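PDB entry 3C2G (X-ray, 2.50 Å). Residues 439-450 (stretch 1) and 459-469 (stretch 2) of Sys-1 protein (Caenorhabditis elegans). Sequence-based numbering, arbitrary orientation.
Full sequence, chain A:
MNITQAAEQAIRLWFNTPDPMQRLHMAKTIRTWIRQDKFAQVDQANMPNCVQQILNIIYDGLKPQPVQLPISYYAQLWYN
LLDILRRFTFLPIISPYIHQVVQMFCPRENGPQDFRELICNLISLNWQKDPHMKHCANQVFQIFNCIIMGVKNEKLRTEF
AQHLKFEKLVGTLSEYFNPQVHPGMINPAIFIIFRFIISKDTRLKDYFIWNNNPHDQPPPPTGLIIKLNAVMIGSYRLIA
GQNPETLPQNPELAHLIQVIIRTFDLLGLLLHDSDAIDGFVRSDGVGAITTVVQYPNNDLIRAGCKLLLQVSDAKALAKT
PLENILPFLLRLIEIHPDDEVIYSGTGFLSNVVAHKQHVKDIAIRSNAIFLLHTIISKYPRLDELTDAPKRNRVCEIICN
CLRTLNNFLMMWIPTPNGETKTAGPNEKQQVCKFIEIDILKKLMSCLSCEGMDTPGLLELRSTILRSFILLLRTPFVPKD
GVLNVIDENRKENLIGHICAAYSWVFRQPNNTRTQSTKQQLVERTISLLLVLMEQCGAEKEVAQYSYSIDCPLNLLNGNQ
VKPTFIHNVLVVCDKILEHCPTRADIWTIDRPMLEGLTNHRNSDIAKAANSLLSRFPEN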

# COMPACT_ATOMS: atom_id res chain seq x y z
N ILE A 439 27.92 1.50 -12.23
CA ILE A 439 26.98 1.16 -11.17
C ILE A 439 27.66 1.05 -9.79
O ILE A 439 27.06 1.41 -8.76
CB ILE A 439 26.11 -0.07 -11.50
CG1 ILE A 439 24.80 -0.03 -10.70
CG2 ILE A 439 26.88 -1.38 -11.28
CD1 ILE A 439 23.74 -0.95 -11.19
N LEU A 440 28.90 0.59 -9.77
CA LEU A 440 29.68 0.60 -8.52
C LEU A 440 29.80 2.02 -7.98
O LEU A 440 29.62 2.24 -6.79
CB LEU A 440 31.07 -0.00 -8.71
CG LEU A 440 31.18 -1.53 -8.76
CD1 LEU A 440 32.64 -1.94 -8.90
CD2 LEU A 440 30.58 -2.21 -7.54
N LYS A 441 30.11 2.97 -8.85
CA LYS A 441 30.25 4.35 -8.44
C LYS A 441 28.94 4.86 -7.83
O LYS A 441 28.95 5.45 -6.76
CB LYS A 441 30.69 5.25 -9.59
CG LYS A 441 32.18 5.24 -9.86
CD LYS A 441 32.51 6.14 -11.06
CE LYS A 441 33.90 5.87 -11.61
NZ LYS A 441 34.59 7.12 -12.09
N LYS A 442 27.82 4.60 -8.51
CA LYS A 442 26.51 5.03 -8.06
C LYS A 442 26.11 4.37 -6.75
O LYS A 442 25.55 5.02 -5.85
CB LYS A 442 25.46 4.78 -9.15
CG LYS A 442 25.67 5.68 -10.35
CD LYS A 442 24.63 5.50 -11.44
CE LYS A 442 24.63 6.74 -12.34
NZ LYS A 442 23.49 6.76 -13.29
N LEU A 443 26.41 3.08 -6.62
CA LEU A 443 26.09 2.35 -5.41
C LEU A 443 26.92 2.81 -4.24
O LEU A 443 26.42 2.91 -3.12
CB LEU A 443 26.22 0.84 -5.59
CG LEU A 443 25.15 0.16 -6.45
CD1 LEU A 443 25.27 -1.34 -6.35
CD2 LEU A 443 23.73 0.61 -6.09
N MSE A 444 28.19 3.12 -4.48
CA MSE A 444 29.03 3.57 -3.38
C MSE A 444 28.70 5.00 -3.00
O MSE A 444 28.87 5.39 -1.85
CB MSE A 444 30.54 3.30 -3.59
CG MSE A 444 31.21 3.95 -4.79
SE MSE A 444 33.10 3.36 -5.05
CE MSE A 444 32.87 1.42 -5.06
N SER A 445 28.18 5.78 -3.93
CA SER A 445 27.76 7.13 -3.59
C SER A 445 26.46 7.22 -2.77
O SER A 445 26.32 8.11 -1.96
CB SER A 445 27.77 8.06 -4.81
OG SER A 445 26.57 7.96 -5.55
N CYS A 446 25.52 6.27 -2.94
CA CYS A 446 24.36 6.15 -2.04
C CYS A 446 24.77 5.87 -0.61
O CYS A 446 24.04 6.17 0.35
CB CYS A 446 23.45 5.00 -2.45
SG CYS A 446 22.67 5.11 -4.05
N LEU A 447 25.93 5.24 -0.48
CA LEU A 447 26.41 4.73 0.78
C LEU A 447 26.95 5.87 1.61
O LEU A 447 26.91 5.82 2.85
CB LEU A 447 27.52 3.73 0.48
CG LEU A 447 27.61 2.40 1.19
CD1 LEU A 447 26.25 1.76 1.45
CD2 LEU A 447 28.49 1.49 0.36
N SER A 448 27.43 6.91 0.93
CA SER A 448 28.16 7.99 1.61
C SER A 448 27.65 9.43 1.37
O SER A 448 28.22 10.36 1.92
CB SER A 448 29.64 7.92 1.24
OG SER A 448 29.85 8.42 -0.07
N CYS A 449 26.62 9.63 0.54
CA CYS A 449 26.12 10.99 0.29
C CYS A 449 25.63 11.69 1.57
O CYS A 449 25.15 11.03 2.50
CB CYS A 449 25.07 11.04 -0.84
SG CYS A 449 23.70 9.84 -0.72
N GLU A 450 25.80 13.00 1.64
CA GLU A 450 25.46 13.77 2.84
C GLU A 450 24.32 14.74 2.59
O GLU A 450 24.38 15.54 1.65
CB GLU A 450 26.69 14.52 3.38
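Stretch 2 (459-469) ELRSTILRSFI

Stretch 2 is helical throughout, part of a longer helix that begins before Glu 459 and continues past Ile 469, and it packs against the helix of stretch 1 in a roughly antiparallel sense. The N-to-C directions of the two axes make an angle of 138° (signed crossing angle -138°), and the axes approach to 9.4 Å. Because the helices run in opposing senses, Leu 440 pairs with Phe 468, Leu 443 with Ile 464 and Leu 447 with Arg 461. Leu 440 CA and Phe 468 CA are 9.6 Å apart, Leu 443 CA and Ile 464 CA 7.2 Å, and Leu 447 CA and Arg 461 CA 5.6 Å, so the backbones draw together toward the last pair. Together the stretches bury 545 Å², about half of it on Leu 447, Arg 461 and Phe 468.

Leu 447 is the knob of the contact, its side chain seated in a hole formed by Arg 461, Ile 464, Leu 465 and Phe 468. Its CA-to-CB bond points away from stretch 2, but chi1 of -136°, between the usual wells, goes with a side chain whose end comes back to the partner helix. Leu 447 CD1 lies 3.8 Å from Ile 464 CG2, 4.1 Å from Arg 461 CB and 4.2 Å from Leu 465 CD2, while Leu 447 CD2 lies 4.3 Å from Phe 468 CE2.

Arg 461 supplies the polar part of the interface. Its extended side chain (m, t, t for chi1 to chi3) reaches the C-terminal part of stretch 1, where backbone carbonyls accept its hydrogen bonds. Arg 461 NE donates to Cys 446 O at 2.8 Å, and Arg 461 NH2 donates to the same Cys 446 O at 3.0 Å and to Cys 449 O at 2.9 Å. Both acceptors lie at the guanidinium edge, near its plane, where the N-H bonds point. Leu 447 O, by contrast, sits over one face; it is 3.2 Å from Arg 461 NE, but the angle is too poor for a hydrogen bond.

The CA-to-CB bond of Phe 468 (chi1 m) points toward stretch 1, and its ring closes the other end of the contact. Leu 440 CD2 meets the ring edge, 3.4 Å from Phe 468 CE1, and Leu 443 CB approaches Phe 468 CZ at 4.0 Å. Between Phe 468 and Arg 461 in sequence, the CA-to-CB bond of Ile 464 also points toward stretch 1, and Ile 464 CD1 lies 3.6 Å from Cys 446 CB and 3.8 Å from Leu 443 O. Leu 460, one turn earlier, adds an apolar contact, with its CD2 4.1 Å from Cys 446 CB.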

# COMPACT_ATOMS: atom_id res chain seq x y z
N GLU A 459 17.64 1.78 5.26
CA GLU A 459 17.33 0.46 4.76
C GLU A 459 18.03 0.25 3.43
O GLU A 459 18.42 -0.88 3.11
CB GLU A 459 15.81 0.29 4.61
CG GLU A 459 15.36 -1.14 4.31
CD GLU A 459 13.85 -1.32 4.25
OE1 GLU A 459 13.11 -0.62 4.99
OE2 GLU A 459 13.40 -2.20 3.48
N LEU A 460 18.20 1.32 2.66
CA LEU A 460 18.95 1.28 1.42
C LEU A 460 20.43 0.93 1.65
O LEU A 460 20.99 0.11 0.94
CB LEU A 460 18.84 2.60 0.66
CG LEU A 460 19.69 2.68 -0.62
CD1 LEU A 460 19.30 1.60 -1.64
CD2 LEU A 460 19.62 4.04 -1.26
N ARG A 461 21.06 1.57 2.63
CA ARG A 461 22.49 1.38 2.88
C ARG A 461 22.75 0.00 3.45
O ARG A 461 23.75 -0.62 3.16
CB ARG A 461 23.02 2.48 3.81
CG ARG A 461 22.96 3.84 3.16
CD ARG A 461 23.48 4.97 4.01
NE ARG A 461 23.75 6.09 3.11
CZ ARG A 461 24.14 7.30 3.49
NH1 ARG A 461 24.30 7.60 4.77
NH2 ARG A 461 24.37 8.22 2.56
N SER A 462 21.82 -0.49 4.25
CA SER A 462 21.92 -1.83 4.76
C SER A 462 21.84 -2.85 3.62
O SER A 462 22.61 -3.81 3.59
CB SER A 462 20.81 -2.07 5.78
OG SER A 462 20.97 -3.32 6.40
N THR A 463 20.93 -2.61 2.67
CA THR A 463 20.68 -3.52 1.54
C THR A 463 21.85 -3.51 0.56
O THR A 463 22.19 -4.53 -0.03
CB THR A 463 19.37 -3.15 0.80
OG1 THR A 463 18.28 -3.19 1.73
CG2 THR A 463 19.06 -4.11 -0.34
N ILE A 464 22.47 -2.35 0.39
CA ILE A 464 23.63 -2.23 -0.48
C ILE A 464 24.80 -3.06 0.04
O ILE A 464 25.48 -3.74 -0.74
CB ILE A 464 24.05 -0.77 -0.65
CG1 ILE A 464 23.03 -0.02 -1.50
CG2 ILE A 464 25.44 -0.69 -1.29
CD1 ILE A 464 23.23 1.48 -1.51
N LEU A 465 25.04 -3.02 1.35
CA LEU A 465 26.14 -3.77 1.94
C LEU A 465 25.92 -5.24 1.64
O LEU A 465 26.87 -5.96 1.29
CB LEU A 465 26.25 -3.54 3.45
CG LEU A 465 26.58 -2.12 3.89
CD1 LEU A 465 26.59 -2.03 5.42
CD2 LEU A 465 27.91 -1.64 3.31
N ARG A 466 24.67 -5.67 1.77
CA ARG A 466 24.31 -7.05 1.52
C ARG A 466 24.59 -7.44 0.06
O ARG A 466 25.14 -8.51 -0.21
CB ARG A 466 22.84 -7.28 1.88
CG ARG A 466 22.60 -8.53 2.69
CD ARG A 466 22.30 -9.71 1.83
NE ARG A 466 22.73 -10.95 2.46
CZ ARG A 466 21.90 -11.94 2.78
NH1 ARG A 466 20.60 -11.81 2.54
NH2 ARG A 466 22.37 -13.05 3.33
N SER A 467 24.22 -6.57 -0.86
CA SER A 467 24.49 -6.80 -2.27
C SER A 467 25.98 -7.06 -2.55
O SER A 467 26.31 -7.98 -3.28
CB SER A 467 23.98 -5.63 -3.13
OG SER A 467 22.58 -5.75 -3.28
N PHE A 468 26.85 -6.24 -1.96
CA PHE A 468 28.29 -6.39 -2.11
C PHE A 468 28.77 -7.69 -1.49
O PHE A 468 29.57 -8.40 -2.09
CB PHE A 468 29.03 -5.20 -1.50
CG PHE A 468 28.98 -3.97 -2.35
CD1 PHE A 468 29.45 -3.99 -3.65
CD2 PHE A 468 28.48 -2.77 -1.84
CE1 PHE A 468 29.40 -2.83 -4.44
CE2 PHE A 468 28.42 -1.61 -2.64
CZ PHE A 468 28.88 -1.65 -3.93
N ILE A 469 28.27 -8.00 -0.30
CA ILE A 469 28.56 -9.27 0.34
C ILE A 469 28.27 -10.42 -0.62
O ILE A 469 29.15 -11.24 -0.89
CB ILE A 469 27.76 -9.44 1.65
CG1 ILE A 469 28.29 -8.50 2.72
CG2 ILE A 469 27.83 -10.89 2.14
CD1 ILE A 469 27.35 -8.29 3.90